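PDB 3KXY: transcriptional anti-antiactivator ExsC from Pseudomonas aeruginosa, which binds the antiactivator ExsD and inhibits its activity, leading to ExsA-mediated transcription of type III secretion genes. Local coordinates for residues 52-57 against 97-102. The protein carries 2 engineered substitutions. Sequence-based numbering, arbitrary orientation.
Sequences LLLEAD and LYAQIL
E55 lays its CG against the rim of the Y98 ring, in the ring plane, 3.8 Å from Y98 CE1. The two belong to antiparallel neighbours, strands 51-60 and 94-102, within the five-stranded sheet of a CesT-family, type III secretion chaperone-like fold. The E55 chain, extended beyond CG, carries the carboxylate on past the ring edge, its plane turned 66° from that of the ring. R77 of the second subunit lies near E55 OE1 as a long, weak ion pair, while H80 of the same neighbouring subunit meets the Y98 ring, so this face of the sheet is turned to the partner chain. The Y98 hydroxyl is hydrogen-bonded to OE1 of Q96. On the same face L53 and Q100 lie side by side and point the same way, L53 CD2 touching Q100 CB at 4.0 Å. The other face carries L52, L54, A56, L97, A99 and I101, and here T114 and L118 of helix 108-128 pack on the sheet. L54 and I101 touch through their CD1 atoms, 4.3 Å apart, and both rest on T114. Paired backbone bonds join L52 with I101, L54 with A99 and A56 with L97, though those from L54 N and A56 N are weak. L54 O accepts A99 N at 3.1 Å on a lone pair and also receives a CA-H contact from Y98 CA at 3.4 Å.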
loop_
_atom_site.group_PDB
_atom_site.type_symbol
_atom_site.label_atom_id
_atom_site.label_comp_id
_atom_site.label_asym_id
_atom_site.label_seq_id
_atom_site.Cartn_x
_atom_site.Cartn_y
_atom_site.Cartn_z
ATOM N N LEU J 52 -1.979 10.560 -4.668
ATOM C CA LEU J 52 -3.406 10.290 -4.808
ATOM C C LEU J 52 -3.731 8.852 -4.423
ATOM O O LEU J 52 -3.151 7.911 -4.963
ATOM C CB LEU J 52 -3.860 10.557 -6.244
ATOM C CG LEU J 52 -5.352 10.367 -6.529
ATOM C CD1 LEU J 52 -6.175 11.410 -5.787
ATOM C CD2 LEU J 52 -5.621 10.436 -8.023
ATOM N N LEU J 53 -4.662 8.687 -3.487
ATOM C CA LEU J 53 -5.070 7.360 -3.046
ATOM C C LEU J 53 -6.331 6.913 -3.775
ATOM O O LEU J 53 -7.168 7.736 -4.142
ATOM C CB LEU J 53 -5.310 7.338 -1.535
ATOM C CG LEU J 53 -4.167 7.814 -0.637
ATOM C CD1 LEU J 53 -4.541 7.642 0.826
ATOM C CD2 LEU J 53 -2.880 7.070 -0.956
ATOM N N LEU J 54 -6.459 5.606 -3.978
ATOM C CA LEU J 54 -7.618 5.047 -4.658
ATOM C C LEU J 54 -8.161 3.844 -3.894
ATOM O O LEU J 54 -7.543 2.779 -3.877
ATOM C CB LEU J 54 -7.257 4.636 -6.088
ATOM C CG LEU J 54 -6.578 5.677 -6.981
ATOM C CD1 LEU J 54 -6.222 5.073 -8.328
ATOM C CD2 LEU J 54 -7.461 6.895 -7.163
ATOM N N GLU J 55 -9.315 4.020 -3.258
ATOM C CA GLU J 55 -9.971 2.927 -2.553
ATOM C C GLU J 55 -11.007 2.261 -3.451
ATOM O O GLU J 55 -11.682 2.928 -4.235
ATOM C CB GLU J 55 -10.635 3.429 -1.269
ATOM C CG GLU J 55 -9.660 3.936 -0.218
ATOM C CD GLU J 55 -10.356 4.386 1.052
ATOM O OE1 GLU J 55 -11.605 4.352 1.092
ATOM O OE2 GLU J 55 -9.655 4.774 2.011
ATOM N N ALA J 56 -11.130 0.943 -3.334
ATOM C CA ALA J 56 -12.080 0.193 -4.144
ATOM C C ALA J 56 -12.784 -0.880 -3.323
ATOM O O ALA J 56 -12.141 -1.773 -2.773
ATOM C CB ALA J 56 -11.377 -0.430 -5.339
ATOM N N ASP J 57 -14.107 -0.785 -3.241
ATOM C CA ASP J 57 -14.903 -1.787 -2.541
ATOM C C ASP J 57 -15.006 -3.060 -3.373
ATOM O O ASP J 57 -15.471 -3.031 -4.513
ATOM C CB ASP J 57 -16.301 -1.247 -2.223
ATOM C CG ASP J 57 -16.274 -0.104 -1.223
ATOM O OD1 ASP J 57 -15.174 0.251 -0.750
ATOM O OD2 ASP J 57 -17.356 0.436 -0.908
ATOM N N LEU J 97 -9.377 -2.834 -2.126
ATOM C CA LEU J 97 -8.063 -2.788 -2.752
ATOM C C LEU J 97 -7.580 -1.345 -2.771
ATOM O O LEU J 97 -8.364 -0.427 -3.001
ATOM C CB LEU J 97 -8.117 -3.338 -4.178
ATOM C CG LEU J 97 -8.182 -4.858 -4.340
ATOM C CD1 LEU J 97 -8.319 -5.231 -5.806
ATOM C CD2 LEU J 97 -6.948 -5.504 -3.735
ATOM N N TYR J 98 -6.290 -1.144 -2.526
ATOM C CA TYR J 98 -5.735 0.203 -2.507
ATOM C C TYR J 98 -4.647 0.387 -3.559
ATOM O O TYR J 98 -3.782 -0.470 -3.736
ATOM C CB TYR J 98 -5.191 0.547 -1.119
ATOM C CG TYR J 98 -6.163 0.271 0.004
ATOM C CD1 TYR J 98 -7.342 0.997 0.125
ATOM C CD2 TYR J 98 -5.900 -0.710 0.949
ATOM C CE1 TYR J 98 -8.233 0.745 1.150
ATOM C CE2 TYR J 98 -6.784 -0.967 1.978
ATOM C CZ TYR J 98 -7.949 -0.238 2.074
ATOM O OH TYR J 98 -8.827 -0.497 3.100
ATOM N N ALA J 99 -4.708 1.516 -4.257
ATOM C CA ALA J 99 -3.694 1.885 -5.232
ATOM C C ALA J 99 -3.342 3.352 -5.043
ATOM O O ALA J 99 -4.201 4.162 -4.699
ATOM C CB ALA J 99 -4.199 1.641 -6.641
ATOM N N GLN J 100 -2.078 3.696 -5.261
ATOM C CA GLN J 100 -1.641 5.075 -5.085
ATOM C C GLN J 100 -0.869 5.590 -6.295
ATOM O O GLN J 100 -0.266 4.816 -7.037
ATOM C CB GLN J 100 -0.802 5.220 -3.814
ATOM C CG GLN J 100 0.485 4.416 -3.817
ATOM C CD GLN J 100 1.275 4.587 -2.535
ATOM O OE1 GLN J 100 0.744 5.037 -1.520
ATOM N NE2 GLN J 100 2.552 4.226 -2.576
ATOM N N ILE J 101 -0.904 6.904 -6.484
ATOM C CA ILE J 101 -0.193 7.548 -7.579
ATOM C C ILE J 101 0.596 8.742 -7.057
ATOM O O ILE J 101 0.020 9.686 -6.518
ATOM C CB ILE J 101 -1.161 8.040 -8.669
ATOM C CG1 ILE J 101 -2.062 6.898 -9.143
ATOM C CG2 ILE J 101 -0.389 8.637 -9.835
ATOM C CD1 ILE J 101 -3.086 7.319 -10.169
ATOM N N LEU J 102 1.915 8.693 -7.214
ATOM C CA LEU J 102 2.769 9.798 -6.797
ATOM C C LEU J 102 2.488 11.030 -7.648
ATOM O O LEU J 102 2.268 10.923 -8.854
ATOM C CB LEU J 102 4.241 9.408 -6.910
ATOM C CG LEU J 102 4.687 8.206 -6.076
ATOM C CD1 LEU J 102 6.167 7.927 -6.291
ATOM C CD2 LEU J 102 4.390 8.441 -4.603
#